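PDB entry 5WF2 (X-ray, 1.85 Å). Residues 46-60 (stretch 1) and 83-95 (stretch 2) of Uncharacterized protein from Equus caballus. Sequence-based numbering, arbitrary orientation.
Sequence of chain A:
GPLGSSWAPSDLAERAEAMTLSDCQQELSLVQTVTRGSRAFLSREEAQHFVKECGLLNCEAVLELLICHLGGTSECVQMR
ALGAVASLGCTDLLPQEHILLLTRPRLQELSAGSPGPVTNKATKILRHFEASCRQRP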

# COMPACT_ATOMS: atom_id res chain seq x y z
N GLU A 46 9.35 5.14 -9.89
CA GLU A 46 7.94 5.22 -9.55
C GLU A 46 7.76 5.27 -8.04
O GLU A 46 6.92 6.02 -7.54
CB GLU A 46 7.19 4.04 -10.13
CG GLU A 46 7.02 4.05 -11.64
CD GLU A 46 6.57 2.69 -12.16
OE1 GLU A 46 6.71 1.69 -11.41
OE2 GLU A 46 6.08 2.61 -13.30
N ALA A 47 8.53 4.48 -7.32
CA ALA A 47 8.43 4.49 -5.87
C ALA A 47 8.85 5.84 -5.31
O ALA A 47 8.18 6.38 -4.42
CB ALA A 47 9.28 3.37 -5.29
N GLN A 48 9.95 6.40 -5.80
CA GLN A 48 10.39 7.70 -5.29
C GLN A 48 9.36 8.79 -5.57
O GLN A 48 9.10 9.66 -4.73
CB GLN A 48 11.74 8.07 -5.89
CG GLN A 48 12.85 7.18 -5.38
CD GLN A 48 14.23 7.71 -5.71
OE1 GLN A 48 14.39 8.76 -6.35
NE2 GLN A 48 15.25 6.97 -5.29
N HIS A 49 8.77 8.77 -6.77
CA HIS A 49 7.70 9.70 -7.11
C HIS A 49 6.50 9.52 -6.19
O HIS A 49 5.98 10.49 -5.64
CB HIS A 49 7.28 9.51 -8.57
CG HIS A 49 5.97 10.14 -8.91
ND1 HIS A 49 4.80 9.41 -9.04
CD2 HIS A 49 5.63 11.43 -9.14
CE1 HIS A 49 3.81 10.23 -9.35
NE2 HIS A 49 4.28 11.46 -9.41
N PHE A 50 6.08 8.27 -6.00
CA PHE A 50 4.94 8.00 -5.12
C PHE A 50 5.18 8.57 -3.73
O PHE A 50 4.33 9.29 -3.19
CB PHE A 50 4.68 6.49 -5.05
CG PHE A 50 3.58 6.13 -4.07
CD1 PHE A 50 2.27 6.41 -4.36
CD2 PHE A 50 3.88 5.51 -2.87
CE1 PHE A 50 1.26 6.08 -3.46
CE2 PHE A 50 2.87 5.18 -1.96
CZ PHE A 50 1.57 5.47 -2.26
N VAL A 51 6.36 8.30 -3.16
CA VAL A 51 6.68 8.79 -1.82
C VAL A 51 6.73 10.32 -1.76
O VAL A 51 6.28 10.94 -0.79
CB VAL A 51 8.00 8.15 -1.37
CG1 VAL A 51 8.52 8.82 -0.13
CG2 VAL A 51 7.74 6.71 -1.13
N LYS A 52 7.32 10.95 -2.77
CA LYS A 52 7.36 12.41 -2.81
C LYS A 52 5.96 12.99 -2.79
O LYS A 52 5.66 13.89 -2.00
CB LYS A 52 8.12 12.86 -4.06
CG LYS A 52 8.03 14.35 -4.32
CD LYS A 52 9.21 14.82 -5.15
CE LYS A 52 8.93 16.17 -5.79
NZ LYS A 52 8.46 16.03 -7.22
N GLU A 53 5.07 12.44 -3.62
CA GLU A 53 3.70 12.94 -3.68
C GLU A 53 2.95 12.66 -2.39
O GLU A 53 2.16 13.49 -1.93
CB GLU A 53 2.95 12.30 -4.85
CG GLU A 53 3.39 12.78 -6.22
CD GLU A 53 3.32 14.29 -6.37
OE1 GLU A 53 2.28 14.88 -6.00
OE2 GLU A 53 4.31 14.89 -6.85
N CYS A 54 3.14 11.47 -1.81
CA CYS A 54 2.55 11.20 -0.49
C CYS A 54 2.87 12.30 0.50
O CYS A 54 2.01 12.70 1.29
CB CYS A 54 3.07 9.88 0.06
SG CYS A 54 2.25 8.49 -0.63
N GLY A 55 4.11 12.77 0.51
CA GLY A 55 4.51 13.83 1.41
C GLY A 55 3.73 15.10 1.23
O GLY A 55 3.67 15.92 2.16
N LEU A 56 3.11 15.29 0.07
CA LEU A 56 2.37 16.51 -0.20
C LEU A 56 0.88 16.36 0.03
O LEU A 56 0.17 17.37 0.09
CB LEU A 56 2.64 16.98 -1.65
CG LEU A 56 4.11 17.29 -1.94
CD1 LEU A 56 4.39 17.56 -3.44
CD2 LEU A 56 4.59 18.47 -1.10
N LEU A 57 0.38 15.14 0.14
CA LEU A 57 -1.02 14.85 0.29
C LEU A 57 -1.25 14.24 1.68
O LEU A 57 -0.37 14.28 2.55
CB LEU A 57 -1.46 13.91 -0.84
CG LEU A 57 -1.20 14.40 -2.29
CD1 LEU A 57 -1.35 13.26 -3.24
CD2 LEU A 57 -2.17 15.51 -2.62
N ASN A 58 -2.44 13.70 1.90
CA ASN A 58 -2.78 13.08 3.17
C ASN A 58 -2.38 11.61 3.11
O ASN A 58 -3.03 10.83 2.41
CB ASN A 58 -4.28 13.25 3.45
CG ASN A 58 -4.66 12.83 4.87
OD1 ASN A 58 -4.69 11.66 5.16
ND2 ASN A 58 -4.94 13.80 5.73
N CYS A 59 -1.30 11.27 3.80
CA CYS A 59 -0.77 9.91 3.80
C CYS A 59 -1.77 8.86 4.25
O CYS A 59 -1.88 7.80 3.63
CB CYS A 59 0.48 9.84 4.69
SG CYS A 59 2.01 10.31 3.86
N GLU A 60 -2.50 9.14 5.32
CA GLU A 60 -3.46 8.17 5.83
C GLU A 60 -4.53 7.87 4.79
O GLU A 60 -4.89 6.70 4.58
CB GLU A 60 -4.08 8.67 7.14
CG GLU A 60 -5.12 7.74 7.62
CD GLU A 60 -5.62 8.03 9.02
OE1 GLU A 60 -5.12 8.98 9.66
OE2 GLU A 60 -6.55 7.28 9.42
N GLY A 83 3.44 -3.10 -2.91
CA GLY A 83 4.69 -2.38 -3.07
C GLY A 83 4.61 -0.97 -2.55
O GLY A 83 5.55 -0.47 -1.92
N ALA A 84 3.51 -0.28 -2.85
CA ALA A 84 3.35 1.10 -2.43
C ALA A 84 3.24 1.18 -0.91
O ALA A 84 3.80 2.09 -0.31
CB ALA A 84 2.14 1.72 -3.08
N VAL A 85 2.52 0.23 -0.30
CA VAL A 85 2.45 0.12 1.17
C VAL A 85 3.84 -0.07 1.76
O VAL A 85 4.22 0.62 2.70
CB VAL A 85 1.52 -1.04 1.58
CG1 VAL A 85 1.62 -1.31 3.11
CG2 VAL A 85 0.08 -0.79 1.19
N ALA A 86 4.64 -0.98 1.19
CA ALA A 86 6.00 -1.20 1.68
C ALA A 86 6.84 0.06 1.56
O ALA A 86 7.56 0.42 2.49
CB ALA A 86 6.64 -2.36 0.92
N SER A 87 6.77 0.74 0.41
CA SER A 87 7.54 1.97 0.22
C SER A 87 7.18 3.01 1.25
O SER A 87 8.07 3.60 1.87
CB SER A 87 7.34 2.52 -1.20
OG SER A 87 7.98 1.66 -2.15
N LEU A 88 5.88 3.29 1.42
CA LEU A 88 5.47 4.24 2.44
C LEU A 88 5.89 3.78 3.83
O LEU A 88 6.29 4.60 4.66
CB LEU A 88 3.96 4.43 2.37
CG LEU A 88 3.30 5.48 3.22
CD1 LEU A 88 3.94 6.84 3.02
CD2 LEU A 88 1.85 5.51 2.76
N GLY A 89 5.85 2.48 4.10
CA GLY A 89 6.28 2.00 5.41
C GLY A 89 7.75 2.25 5.69
O GLY A 89 8.16 2.38 6.84
N CYS A 90 8.57 2.26 4.65
CA CYS A 90 9.99 2.52 4.83
C CYS A 90 10.34 4.02 4.85
O CYS A 90 11.52 4.37 4.92
CB CYS A 90 10.78 1.74 3.76
SG CYS A 90 10.55 -0.06 3.96
N THR A 91 9.35 4.92 4.88
CA THR A 91 9.58 6.33 5.11
C THR A 91 9.22 6.68 6.54
O THR A 91 8.77 5.84 7.29
CB THR A 91 8.75 7.20 4.19
OG1 THR A 91 7.42 7.29 4.71
CG2 THR A 91 8.67 6.64 2.81
N ASP A 92 9.34 7.96 6.88
CA ASP A 92 8.91 8.48 8.18
C ASP A 92 7.65 9.33 8.06
O ASP A 92 7.37 10.16 8.94
CB ASP A 92 10.03 9.29 8.83
CG ASP A 92 10.29 10.59 8.11
OD1 ASP A 92 10.43 10.58 6.86
OD2 ASP A 92 10.33 11.64 8.79
N LEU A 93 6.86 9.16 7.00
CA LEU A 93 5.71 10.02 6.81
C LEU A 93 4.63 9.73 7.84
O LEU A 93 3.93 10.65 8.29
CB LEU A 93 5.14 9.85 5.42
CG LEU A 93 5.99 10.40 4.27
CD1 LEU A 93 5.31 10.16 2.96
CD2 LEU A 93 6.26 11.90 4.43
N LEU A 94 4.44 8.47 8.19
CA LEU A 94 3.62 8.11 9.32
C LEU A 94 4.44 7.27 10.28
O LEU A 94 5.34 6.54 9.85
CB LEU A 94 2.39 7.31 8.89
CG LEU A 94 1.25 8.10 8.26
CD1 LEU A 94 0.15 7.09 7.96
CD2 LEU A 94 0.74 9.21 9.16
N PRO A 95 4.18 7.35 11.58
CA PRO A 95 4.84 6.42 12.49
C PRO A 95 4.61 5.01 11.99
O PRO A 95 3.54 4.71 11.43
CB PRO A 95 4.14 6.67 13.83
CG PRO A 95 3.53 8.04 13.70
CD PRO A 95 3.21 8.23 12.25

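Contact between residues 46-60 and 83-95, two segments of one chain that pack mainly through side chains, with no hydrogen bond passing between them and 517 Å² buried in total. At the apolar centre, Leu 93 (chi1 m, chi2 t) packs its side chain against Cys 54 and Gly 55 and against Cys 59, near the start of the next helix. Its CD1 lies 3.4 Å from Cys 59 SG, 3.7 Å from Cys 54 CB and 3.8 Å from Gly 55 N, so a single methyl touches both helical segments. The backbone comes close at Gly 55, whose CA is 6.7 Å from the CA of Leu 93. Leu 88 reaches the same two cysteines from its helix: its CA-to-CB bond points sideways, but the end of the side chain comes nearer, placing CD1 4.1 Å from Cys 59 SG and 4.3 Å from Cys 54 CB. Cys 59 thus meets three leucines, the third being Leu 94, whose CG sits 4.0 Å from Cys 59 CB. Leu 94 CD1 extends this packing to the backbone of the next residue, 4.3 Å from Glu 60 N.

Along the helices, Phe 50 (chi1 t) lays one ring face against Ala 84. The Ala 84 CB is 4.1 Å from the ring centroid and 27° off the ring normal, a CH-pi contact; Phe 50 CE2 also approaches Ala 84 CB at 3.7 Å and Ala 84 O at 3.6 Å. The helix axes cross at -63° and approach to 9.9 Å, and the backbones are near at Val 51 and Leu 88, whose CA atoms are 6.3 Å apart. Val 51 (chi1 t) packs both methyls near Thr 91 CG2, CG1 at 3.7 Å and CG2 at 4.0 Å, and its CG2 also lies 4.2 Å from Ser 87 CB.

Toward the polar edge, Ala 47 CB rests 3.8 Å from Ser 87 OG, a van der Waals approach of a methyl to a hydroxyl. Beyond the helix end, Thr 91 (chi1 p) uses its hydroxyl within its own segment: OG1 donates to Leu 88 O at 2.9 Å and accepts from Leu 93 N at 3.0 Å, with an N-H...O angle of 168°. These bonds tie the turn after the helix to the backbone of Leu 93, while Thr 91 CG2 remains against Val 51.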